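Local coordinates for nonsense-mediated mRNA decay protein 2 (Saccharomyces cerevisiae, PDB 4LUN) that takes part in the nonsense-mediated decay of mRNAs carrying premature stop codons, this piece being its N-terminal MIF4G domain, at residues A[131-134]-A[135-139]; A[168-171]-A[172-175]; A[247-250]-A[251-255]; A[279-282]-A[283-287]. All coordinates share one frame; numbering follows the deposited sequence. Where two conformers were deposited one is given.

Interaction 1. Residues A[131-134]-A[135-139]; sequences RDEL and QRITR
Glu-133 and Arg-136, one turn apart near the start of helix 130-152, form a local i to i+3 salt bridge within the MIF4G region. Their side chains lie alongside each other and point the same way. The arginine grips side-on with two nitrogens: NE donates to Glu-133 OE1 at 2.8 Å, and NH2 to Glu-133 OE2, also at 2.8 Å. Both oxygens are met on the syn side and lie close to the guanidinium plane, although the two flat groups are twisted 29° apart. Two hydrogen bonds, one to each oxygen, restrain both flat groups from turning. A bend at chi2 (59°) swings the carboxylate of Glu-133 round to its partner, and OE2 also rests 3.5 Å from Ile-137 CD1. The same helix face is covered from outside: Arg-136 touches Pro-123 and Tyr-193, and Ile-137 meets Thr-202 and Ile-203 of helix 201-210. On an exposed flank, the Arg-131 guanidinium stacks on the Gln-135 amide with planes 13° apart, NH1 lying 3.7 Å from Gln-135 CD. A water donates to both Arg-131 O and Gln-135 OE1. Side-chain pairs spaced one turn apart are characteristic of alpha-helices in general, here in a helix of the HEAT-repeat MIF4G domain.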
loop_
_atom_site.group_PDB
_atom_site.type_symbol
_atom_site.label_atom_id
_atom_site.label_comp_id
_atom_site.label_asym_id
_atom_site.label_seq_id
_atom_site.Cartn_x
_atom_site.Cartn_y
_atom_site.Cartn_z
ATOM N N ARG A 131 17.739 -4.974 7.897
ATOM C CA ARG A 131 18.039 -3.957 6.907
ATOM C C ARG A 131 17.246 -4.205 5.626
ATOM O O ARG A 131 16.643 -3.289 5.053
ATOM C CB ARG A 131 19.537 -3.978 6.623
ATOM C CG ARG A 131 20.051 -2.726 5.996
ATOM C CD ARG A 131 19.966 -2.742 4.497
ATOM N NE ARG A 131 20.339 -1.416 4.029
ATOM C CZ ARG A 131 20.254 -0.996 2.779
ATOM N NH1 ARG A 131 19.816 -1.809 1.824
ATOM N NH2 ARG A 131 20.631 0.247 2.493
ATOM N N ASP A 132 17.233 -5.455 5.180
ATOM C CA ASP A 132 16.463 -5.818 4.007
ATOM C C ASP A 132 14.966 -5.699 4.267
ATOM O O ASP A 132 14.211 -5.349 3.350
ATOM C CB ASP A 132 16.791 -7.237 3.543
ATOM C CG ASP A 132 18.221 -7.377 3.044
ATOM O OD1 ASP A 132 18.882 -6.341 2.815
ATOM O OD2 ASP A 132 18.677 -8.529 2.871
ATOM N N GLU A 133 14.548 -5.995 5.494
ATOM C CA GLU A 133 13.115 -5.932 5.813
ATOM C C GLU A 133 12.629 -4.497 5.743
ATOM O O GLU A 133 11.536 -4.249 5.257
ATOM C CB GLU A 133 12.806 -6.553 7.176
ATOM C CG GLU A 133 11.334 -6.481 7.587
ATOM C CD GLU A 133 10.371 -7.178 6.617
ATOM O OE1 GLU A 133 10.791 -7.921 5.698
ATOM O OE2 GLU A 133 9.150 -6.994 6.799
ATOM N N LEU A 134 13.441 -3.552 6.209
ATOM C CA LEU A 134 13.069 -2.143 6.089
ATOM C C LEU A 134 12.879 -1.720 4.628
ATOM O O LEU A 134 11.950 -0.967 4.318
ATOM C CB LEU A 134 14.102 -1.248 6.799
ATOM C CG LEU A 134 14.051 -1.288 8.326
ATOM C CD1 LEU A 134 15.380 -0.840 8.925
ATOM C CD2 LEU A 134 12.905 -0.417 8.848
ATOM N N GLN A 135 13.762 -2.195 3.744
ATOM C CA GLN A 135 13.665 -1.916 2.306
ATOM C C GLN A 135 12.407 -2.549 1.721
ATOM O O GLN A 135 11.726 -1.948 0.901
ATOM C CB GLN A 135 14.895 -2.435 1.553
ATOM C CG GLN A 135 16.209 -1.829 2.020
ATOM C CD GLN A 135 16.369 -0.369 1.621
ATOM O OE1 GLN A 135 16.529 0.509 2.475
ATOM N NE2 GLN A 135 16.342 -0.104 0.317
ATOM N N ARG A 136 12.113 -3.768 2.153
ATOM C CA ARG A 136 10.937 -4.478 1.665
ATOM C C ARG A 136 9.659 -3.759 2.074
ATOM O O ARG A 136 8.754 -3.623 1.264
ATOM C CB ARG A 136 10.895 -5.919 2.186
ATOM C CG ARG A 136 9.891 -6.816 1.436
ATOM C CD ARG A 136 9.630 -8.123 2.205
ATOM N NE ARG A 136 9.000 -7.869 3.484
ATOM C CZ ARG A 136 7.689 -7.705 3.636
ATOM N NH1 ARG A 136 6.898 -7.789 2.579
ATOM N NH2 ARG A 136 7.182 -7.460 4.828
ATOM N N ILE A 137 9.621 -3.291 3.318
ATOM C CA ILE A 137 8.468 -2.579 3.878
ATOM C C ILE A 137 8.259 -1.267 3.134
ATOM O O ILE A 137 7.130 -0.894 2.812
ATOM C CB ILE A 137 8.686 -2.315 5.397
ATOM C CG1 ILE A 137 8.582 -3.622 6.185
ATOM C CG2 ILE A 137 7.675 -1.303 5.937
ATOM C CD1 ILE A 137 7.162 -4.160 6.301
ATOM N N THR A 138 9.349 -0.559 2.874
ATOM C CA THR A 138 9.276 0.664 2.068
ATOM C C THR A 138 8.651 0.402 0.702
ATOM O O THR A 138 7.814 1.178 0.226
ATOM C CB THR A 138 10.676 1.287 1.897
ATOM O OG1 THR A 138 11.122 1.767 3.170
ATOM C CG2 THR A 138 10.642 2.445 0.901
ATOM N N ARG A 139 9.022 -0.710 0.080
ATOM C CA ARG A 139 8.481 -1.043 -1.229
ATOM C C ARG A 139 6.981 -1.340 -1.141
ATOM O O ARG A 139 6.195 -0.849 -1.947
ATOM C CB ARG A 139 9.229 -2.230 -1.830
ATOM C CG ARG A 139 8.685 -2.633 -3.179
ATOM C CD ARG A 139 9.692 -3.406 -4.005
ATOM N NE ARG A 139 9.253 -3.485 -5.395
ATOM C CZ ARG A 139 9.809 -2.816 -6.398
ATOM N NH1 ARG A 139 10.853 -2.019 -6.183
ATOM N NH2 ARG A 139 9.329 -2.956 -7.624
HETATM O O HOH W 1 16.802 -0.485 4.779
#

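Interaction 2. Residues A[168-171]-A[172-175]; sequences IPNF and LQKK
With CG of Phe-171 between its backbone N and carbonyl carbon (chi1 83°), and CG of Leu-172 opposite the carbonyl carbon (chi1 -66°), the two neighbouring side chains swing alongside each other and point the same way. Leu-172 CG then comes over one face of the ring in a CH-pi contact, 3.6 Å from the centroid of the Phe-171 ring and 15° off its normal. The methyls reach the ring atoms on that side, Leu-172 CD2 lying 3.4 Å from Phe-171 CE1 and Leu-172 CD1 3.7 Å from Phe-171 CZ. On another flank, Leu-172 CD1 meets Pro-169 CD at 3.9 Å. With an alanine at Phe-171 the ring face over Leu-172 CG is gone, and the leucine would probably be less firmly held, with a gap beside it. The backbone here makes a short 3-10 turn in the loop of the MIF4G domain between helices 130-152 and 182-190: Leu-172 N donates to Pro-169 O at 3.1 Å and Gln-173 N to Asn-170 O, both i to i+3 bonds. The extended Gln-173 side chain reaches back across the turn, its NE2 donating to Ile-168 O at 2.9 Å, while its CG packs 3.7 Å from Ile-168 CD1. Two waters donate to Phe-171 O and accept from Lys-175 NZ; one of them also donates to Gln-173 O, tying the end of the turn to the lysine. Glu-121 OE1 accepts the Phe-171 N-H, Pro-169 rests on Leu-117, and Leu-172 touches Ser-185 of helix 182-190.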
loop_
_atom_site.group_PDB
_atom_site.type_symbol
_atom_site.label_atom_id
_atom_site.label_comp_id
_atom_site.label_asym_id
_atom_site.label_seq_id
_atom_site.Cartn_x
_atom_site.Cartn_y
_atom_site.Cartn_z
ATOM N N ILE A 168 -4.558 -14.673 -9.728
ATOM C CA ILE A 168 -4.506 -13.800 -8.566
ATOM C C ILE A 168 -3.617 -14.460 -7.511
ATOM O O ILE A 168 -3.426 -15.677 -7.542
ATOM C CB ILE A 168 -5.915 -13.524 -8.012
ATOM C CG1 ILE A 168 -6.605 -14.826 -7.619
ATOM C CG2 ILE A 168 -6.758 -12.801 -9.042
ATOM C CD1 ILE A 168 -7.584 -14.644 -6.488
ATOM N N PRO A 169 -3.047 -13.662 -6.596
ATOM C CA PRO A 169 -2.105 -14.218 -5.614
ATOM C C PRO A 169 -2.759 -15.248 -4.708
ATOM O O PRO A 169 -3.969 -15.196 -4.476
ATOM C CB PRO A 169 -1.704 -13.001 -4.768
ATOM C CG PRO A 169 -2.084 -11.815 -5.578
ATOM C CD PRO A 169 -3.224 -12.206 -6.440
ATOM N N ASN A 170 -1.948 -16.151 -4.167
ATOM C CA ASN A 170 -2.452 -17.193 -3.274
ATOM C C ASN A 170 -3.302 -16.666 -2.124
ATOM O O ASN A 170 -4.327 -17.261 -1.781
ATOM C CB ASN A 170 -1.301 -18.029 -2.702
ATOM C CG ASN A 170 -0.664 -18.933 -3.735
ATOM O OD1 ASN A 170 -0.742 -18.679 -4.936
ATOM N ND2 ASN A 170 -0.019 -19.999 -3.268
ATOM N N PHE A 171 -2.893 -15.551 -1.528
ATOM C CA PHE A 171 -3.566 -15.071 -0.322
ATOM C C PHE A 171 -4.971 -14.539 -0.586
ATOM O O PHE A 171 -5.738 -14.334 0.341
ATOM C CB PHE A 171 -2.706 -14.041 0.433
ATOM C CG PHE A 171 -2.809 -12.627 -0.089
ATOM C CD1 PHE A 171 -3.658 -11.714 0.521
ATOM C CD2 PHE A 171 -1.996 -12.191 -1.125
ATOM C CE1 PHE A 171 -3.733 -10.411 0.069
ATOM C CE2 PHE A 171 -2.072 -10.889 -1.585
ATOM C CZ PHE A 171 -2.941 -9.999 -0.987
ATOM N N LEU A 172 -5.295 -14.333 -1.859
ATOM C CA LEU A 172 -6.608 -13.803 -2.226
ATOM C C LEU A 172 -7.474 -14.868 -2.889
ATOM O O LEU A 172 -8.565 -14.563 -3.362
ATOM C CB LEU A 172 -6.453 -12.624 -3.187
ATOM C CG LEU A 172 -5.777 -11.386 -2.599
ATOM C CD1 LEU A 172 -5.415 -10.416 -3.695
ATOM C CD2 LEU A 172 -6.717 -10.720 -1.601
ATOM N N GLN A 173 -6.983 -16.103 -2.941
ATOM C CA GLN A 173 -7.689 -17.162 -3.672
ATOM C C GLN A 173 -8.730 -17.870 -2.822
ATOM O O GLN A 173 -8.709 -17.783 -1.591
ATOM C CB GLN A 173 -6.700 -18.196 -4.214
ATOM C CG GLN A 173 -5.883 -17.727 -5.414
ATOM C CD GLN A 173 -4.879 -18.767 -5.874
ATOM O OE1 GLN A 173 -4.897 -19.910 -5.412
ATOM N NE2 GLN A 173 -3.990 -18.373 -6.781
ATOM N N LYS A 174 -9.639 -18.571 -3.504
ATOM C CA LYS A 174 -10.617 -19.457 -2.865
ATOM C C LYS A 174 -11.690 -18.721 -2.056
ATOM O O LYS A 174 -12.354 -19.321 -1.203
ATOM C CB LYS A 174 -9.918 -20.511 -1.992
ATOM C CG LYS A 174 -8.926 -21.403 -2.738
ATOM C CD LYS A 174 -9.605 -22.160 -3.873
ATOM C CE LYS A 174 -8.734 -23.301 -4.388
ATOM N NZ LYS A 174 -7.436 -22.830 -4.960
ATOM N N LYS A 175 -11.874 -17.431 -2.325
ATOM C CA LYS A 175 -12.920 -16.680 -1.644
ATOM C C LYS A 175 -14.301 -17.125 -2.117
ATOM O O LYS A 175 -14.555 -17.211 -3.321
ATOM C CB LYS A 175 -12.743 -15.177 -1.863
ATOM C CG LYS A 175 -11.426 -14.633 -1.325
ATOM C CD LYS A 175 -11.383 -13.109 -1.379
ATOM C CE LYS A 175 -10.183 -12.573 -0.612
ATOM N NZ LYS A 175 -10.234 -12.984 0.823
HETATM O O HOH W 2 -7.423 -12.582 1.406
HETATM O O HOH W 3 -8.529 -15.480 0.299
#

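Interaction 3. Residues A[247-250]-A[251-255]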
loop_
_atom_site.group_PDB
_atom_site.type_symbol
_atom_site.label_atom_id
_atom_site.label_comp_id
_atom_site.label_asym_id
_atom_site.label_seq_id
_atom_site.Cartn_x
_atom_site.Cartn_y
_atom_site.Cartn_z
ATOM N N PHE A 247 -0.769 -1.765 20.945
ATOM C CA PHE A 247 -0.708 -1.292 22.331
ATOM C C PHE A 247 -0.247 -2.416 23.265
ATOM O O PHE A 247 0.580 -2.190 24.149
ATOM C CB PHE A 247 -2.077 -0.771 22.798
ATOM C CG PHE A 247 -2.423 0.618 22.302
ATOM C CD1 PHE A 247 -1.578 1.317 21.451
ATOM C CD2 PHE A 247 -3.599 1.230 22.722
ATOM C CE1 PHE A 247 -1.907 2.597 21.009
ATOM C CE2 PHE A 247 -3.933 2.508 22.293
ATOM C CZ PHE A 247 -3.085 3.192 21.434
ATOM N N ALA A 248 -0.776 -3.620 23.057
ATOM C CA ALA A 248 -0.456 -4.766 23.915
ATOM C C ALA A 248 1.024 -5.140 23.821
ATOM O O ALA A 248 1.684 -5.397 24.839
ATOM C CB ALA A 248 -1.321 -5.967 23.549
ATOM N N ARG A 249 1.531 -5.196 22.595
ATOM C CA ARG A 249 2.936 -5.523 22.386
ATOM C C ARG A 249 3.838 -4.416 22.934
ATOM O O ARG A 249 4.897 -4.691 23.518
ATOM C CB ARG A 249 3.197 -5.753 20.898
ATOM C CG ARG A 249 4.641 -5.981 20.523
ATOM C CD ARG A 249 5.115 -7.360 20.890
ATOM N NE ARG A 249 6.393 -7.666 20.250
ATOM C CZ ARG A 249 7.326 -8.420 20.813
ATOM N NH1 ARG A 249 7.120 -8.922 22.024
ATOM N NH2 ARG A 249 8.465 -8.651 20.182
ATOM N N ALA A 250 3.425 -3.162 22.755
ATOM C CA ALA A 250 4.190 -2.042 23.302
ATOM C C ALA A 250 4.297 -2.134 24.818
ATOM O O ALA A 250 5.354 -1.854 25.391
ATOM C CB ALA A 250 3.571 -0.709 22.901
ATOM N N THR A 251 3.194 -2.510 25.463
ATOM C CA THR A 251 3.161 -2.654 26.915
ATOM C C THR A 251 4.054 -3.797 27.369
ATOM O O THR A 251 4.772 -3.673 28.354
ATOM C CB THR A 251 1.727 -2.904 27.380
ATOM O OG1 THR A 251 0.965 -1.711 27.155
ATOM C CG2 THR A 251 1.686 -3.253 28.857
ATOM N N GLU A 252 4.000 -4.912 26.653
ATOM C CA GLU A 252 4.851 -6.064 26.969
ATOM C C GLU A 252 6.330 -5.696 26.877
ATOM O O GLU A 252 7.145 -6.019 27.766
ATOM C CB GLU A 252 4.565 -7.207 25.989
ATOM C CG GLU A 252 5.465 -8.430 26.207
ATOM C CD GLU A 252 5.395 -9.450 25.068
ATOM O OE1 GLU A 252 4.864 -9.122 23.985
ATOM O OE2 GLU A 252 5.893 -10.582 25.257
ATOM N N LEU A 253 6.672 -5.004 25.800
ATOM C CA LEU A 253 8.060 -4.609 25.566
ATOM C C LEU A 253 8.502 -3.574 26.583
ATOM O O LEU A 253 9.637 -3.615 27.034
ATOM C CB LEU A 253 8.257 -4.071 24.147
ATOM C CG LEU A 253 8.187 -5.174 23.089
ATOM C CD1 LEU A 253 8.050 -4.581 21.699
ATOM C CD2 LEU A 253 9.445 -6.014 23.171
ATOM N N HIS A 254 7.596 -2.672 26.944
ATOM C CA HIS A 254 7.878 -1.621 27.916
ATOM C C HIS A 254 8.279 -2.227 29.256
ATOM O O HIS A 254 9.267 -1.819 29.884
ATOM C CB HIS A 254 6.627 -0.746 28.083
ATOM C CG HIS A 254 6.722 0.241 29.197
ATOM N ND1 HIS A 254 6.093 0.070 30.410
ATOM C CD2 HIS A 254 7.392 1.419 29.286
ATOM C CE1 HIS A 254 6.367 1.095 31.197
ATOM N NE2 HIS A 254 7.152 1.931 30.531
ATOM N N LYS A 255 7.509 -3.219 29.691
ATOM C CA LYS A 255 7.803 -3.911 30.939
ATOM C C LYS A 255 9.158 -4.611 30.880
ATOM O O LYS A 255 9.929 -4.549 31.847
ATOM C CB LYS A 255 6.694 -4.917 31.258
ATOM C CG LYS A 255 5.428 -4.252 31.744
ATOM C CD LYS A 255 4.293 -5.256 31.934
ATOM C CE LYS A 255 2.976 -4.541 32.215
ATOM N NZ LYS A 255 1.819 -5.317 31.676
#
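Arg-249 and Leu-253, one turn apart in helix 231-271, form the close-packed side of this local contact. The leucine methyls lie over one face of the guanidinium, Leu-253 CD1 3.8 Å from Arg-249 NE and CD2 4.0 Å from Arg-249 CZ. A bend at chi2 (76°) folds the arginine along the helix to meet them. Both residues also pack on Phe-292 of helix 277-303, and Leu-253 on Ile-288, while Arg-249 NH2 donates to Lys-196 O. The more open side belongs to Glu-252, which crosses the arginine at an angle. Its OE1 accepts from Arg-249 NH1 at 3.0 Å in a salt bridge made through one nitrogen. The oxygen lies in the guanidinium plane, yet the donor approaches it from 65° above the carboxylate plane, consistent with a looser grip than a two-nitrogen pairing; OE2 pairs instead with Lys-256. A leucine in place of Arg-249 would probably leave Glu-252 OE1 without this charged mate and the Lys-196 carbonyl without this donor. Elsewhere on the helix, Ala-250 rests on Leu-310, and His-254 NE2 bonds His-311 O of the C-terminal histidine tag. Here the leucine faces the partner helix and the salt bridge sits at the margin of the antiparallel helical hairpin formed by helices 231-271 and 277-303.

Interaction 4. Residues A[279-282]-A[283-287]; sequences VEEY and DKLLP
Val-279 opens the turn with its carbonyl: Val-279 O accepts Asp-283 N at 2.9 Å, and the two side chains run alongside each other, Val-279 CG2 lying 4.0 Å from Asp-283 OD1. Glu-280 follows with a like charge, its OE1 4.6 Å from Asp-283 OD2, but Arg-275 forms salt bridges with both acids and probably offsets their repulsion. At Glu-281 the carbonyl takes Leu-285 N at 3.2 Å, together with a weak bond from Lys-284 N. Tyr-282 carries most of the side-chain contact. Its CG, placed opposite the backbone N (chi1 172°), sends the ring alongside Leu-286, whose CB lies over one face, offset toward the rim, and whose CD2 is 3.8 Å from Tyr-282 CE2. Asp-283 OD1 meets the ring at its edge, 3.5 Å from Tyr-282 CD2. The hydroxyl is hydrogen-bonded to His-312 NE2 of the histidine tag. Tyr-282 O itself accepts Leu-286 N at 2.9 Å; Pro-287, with no N-H to give, then kinks the helix. This part of helix 277-303 lies against helix 231-271, with Val-279 on His-264, Tyr-282 on Gln-261, and both Glu-281 and Leu-285 on Leu-260.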
loop_
_atom_site.group_PDB
_atom_site.type_symbol
_atom_site.label_atom_id
_atom_site.label_comp_id
_atom_site.label_asym_id
_atom_site.label_seq_id
_atom_site.Cartn_x
_atom_site.Cartn_y
_atom_site.Cartn_z
ATOM N N VAL A 279 22.014 -5.561 30.090
ATOM C CA VAL A 279 22.076 -4.545 29.042
ATOM C C VAL A 279 22.283 -5.169 27.659
ATOM O O VAL A 279 21.843 -4.619 26.650
ATOM C CB VAL A 279 23.105 -3.415 29.366
ATOM C CG1 VAL A 279 24.532 -3.959 29.415
ATOM C CG2 VAL A 279 22.973 -2.276 28.359
ATOM N N GLU A 280 22.915 -6.341 27.609
ATOM C CA GLU A 280 23.051 -7.047 26.339
ATOM C C GLU A 280 21.701 -7.476 25.768
ATOM O O GLU A 280 21.461 -7.366 24.561
ATOM C CB GLU A 280 23.981 -8.254 26.474
ATOM C CG GLU A 280 25.418 -7.911 26.862
ATOM C CD GLU A 280 26.118 -6.983 25.874
ATOM O OE1 GLU A 280 25.664 -6.853 24.711
ATOM O OE2 GLU A 280 27.137 -6.379 26.270
ATOM N N GLU A 281 20.817 -7.964 26.630
ATOM C CA GLU A 281 19.480 -8.341 26.174
ATOM C C GLU A 281 18.655 -7.091 25.876
ATOM O O GLU A 281 17.880 -7.039 24.921
ATOM C CB GLU A 281 18.769 -9.213 27.211
ATOM C CG GLU A 281 17.423 -9.717 26.707
ATOM C CD GLU A 281 16.768 -10.734 27.628
ATOM O OE1 GLU A 281 17.432 -11.215 28.576
ATOM O OE2 GLU A 281 15.580 -11.054 27.393
ATOM N N TYR A 282 18.830 -6.079 26.716
ATOM C CA TYR A 282 18.166 -4.787 26.543
ATOM C C TYR A 282 18.440 -4.220 25.154
ATOM O O TYR A 282 17.531 -3.746 24.473
ATOM C CB TYR A 282 18.698 -3.829 27.619
ATOM C CG TYR A 282 18.267 -2.386 27.464
ATOM C CD1 TYR A 282 17.081 -1.935 28.035
ATOM C CD2 TYR A 282 19.066 -1.470 26.780
ATOM C CE1 TYR A 282 16.689 -0.611 27.905
ATOM C CE2 TYR A 282 18.689 -0.151 26.648
ATOM C CZ TYR A 282 17.503 0.278 27.217
ATOM O OH TYR A 282 17.129 1.601 27.091
ATOM N N ASP A 283 19.703 -4.268 24.737
ATOM C CA ASP A 283 20.107 -3.714 23.441
ATOM C C ASP A 283 19.381 -4.375 22.263
ATOM O O ASP A 283 19.085 -3.723 21.262
ATOM C CB ASP A 283 21.626 -3.821 23.257
ATOM C CG ASP A 283 22.387 -2.731 23.992
ATOM O OD1 ASP A 283 21.747 -1.808 24.535
ATOM O OD2 ASP A 283 23.639 -2.784 24.012
ATOM N N LYS A 284 19.077 -5.661 22.400
ATOM C CA LYS A 284 18.327 -6.391 21.379
ATOM C C LYS A 284 16.846 -6.030 21.339
ATOM O O LYS A 284 16.227 -6.063 20.277
ATOM C CB LYS A 284 18.457 -7.903 21.593
ATOM C CG LYS A 284 19.852 -8.456 21.365
ATOM C CD LYS A 284 19.846 -9.980 21.460
ATOM C CE LYS A 284 21.242 -10.564 21.295
ATOM N NZ LYS A 284 21.897 -10.814 22.607
ATOM N N LEU A 285 16.272 -5.703 22.494
ATOM C CA LEU A 285 14.846 -5.412 22.575
ATOM C C LEU A 285 14.508 -3.955 22.315
ATOM O O LEU A 285 13.417 -3.646 21.837
ATOM C CB LEU A 285 14.301 -5.798 23.948
ATOM C CG LEU A 285 14.035 -7.278 24.188
ATOM C CD1 LEU A 285 13.534 -7.471 25.612
ATOM C CD2 LEU A 285 13.015 -7.796 23.169
ATOM N N LEU A 286 15.427 -3.057 22.652
ATOM C CA LEU A 286 15.118 -1.625 22.602
ATOM C C LEU A 286 14.622 -1.112 21.238
ATOM O O LEU A 286 13.610 -0.398 21.181
ATOM C CB LEU A 286 16.298 -0.785 23.121
ATOM C CG LEU A 286 16.048 0.728 23.154
ATOM C CD1 LEU A 286 14.948 1.102 24.131
ATOM C CD2 LEU A 286 17.314 1.506 23.464
ATOM N N PRO A 287 15.299 -1.483 20.132
ATOM C CA PRO A 287 14.808 -1.001 18.836
ATOM C C PRO A 287 13.396 -1.489 18.522
ATOM O O PRO A 287 12.635 -0.775 17.867
ATOM C CB PRO A 287 15.804 -1.610 17.836
ATOM C CG PRO A 287 17.009 -1.893 18.615
ATOM C CD PRO A 287 16.530 -2.279 19.979
#

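From the N terminus, the four contacts follow one another in series; each joins adjoining segments of one continuous stretch, so none closes a long loop and none nests in or crosses another. Interaction 1 lies near the start of helix 130-152, and interaction 2 in the loop after that helix, their centres about 24 Å apart within the MIF4G region. Interactions 3 and 4 lie on helices 231-271 and 277-303, which are consecutive in the chain, and they alone touch: Leu-253 CD2 packs 4.0 Å from Leu-285 CD2, tying the two helices together. Interaction 2 is remote from this pair, its centre about 39 Å from that of interaction 4.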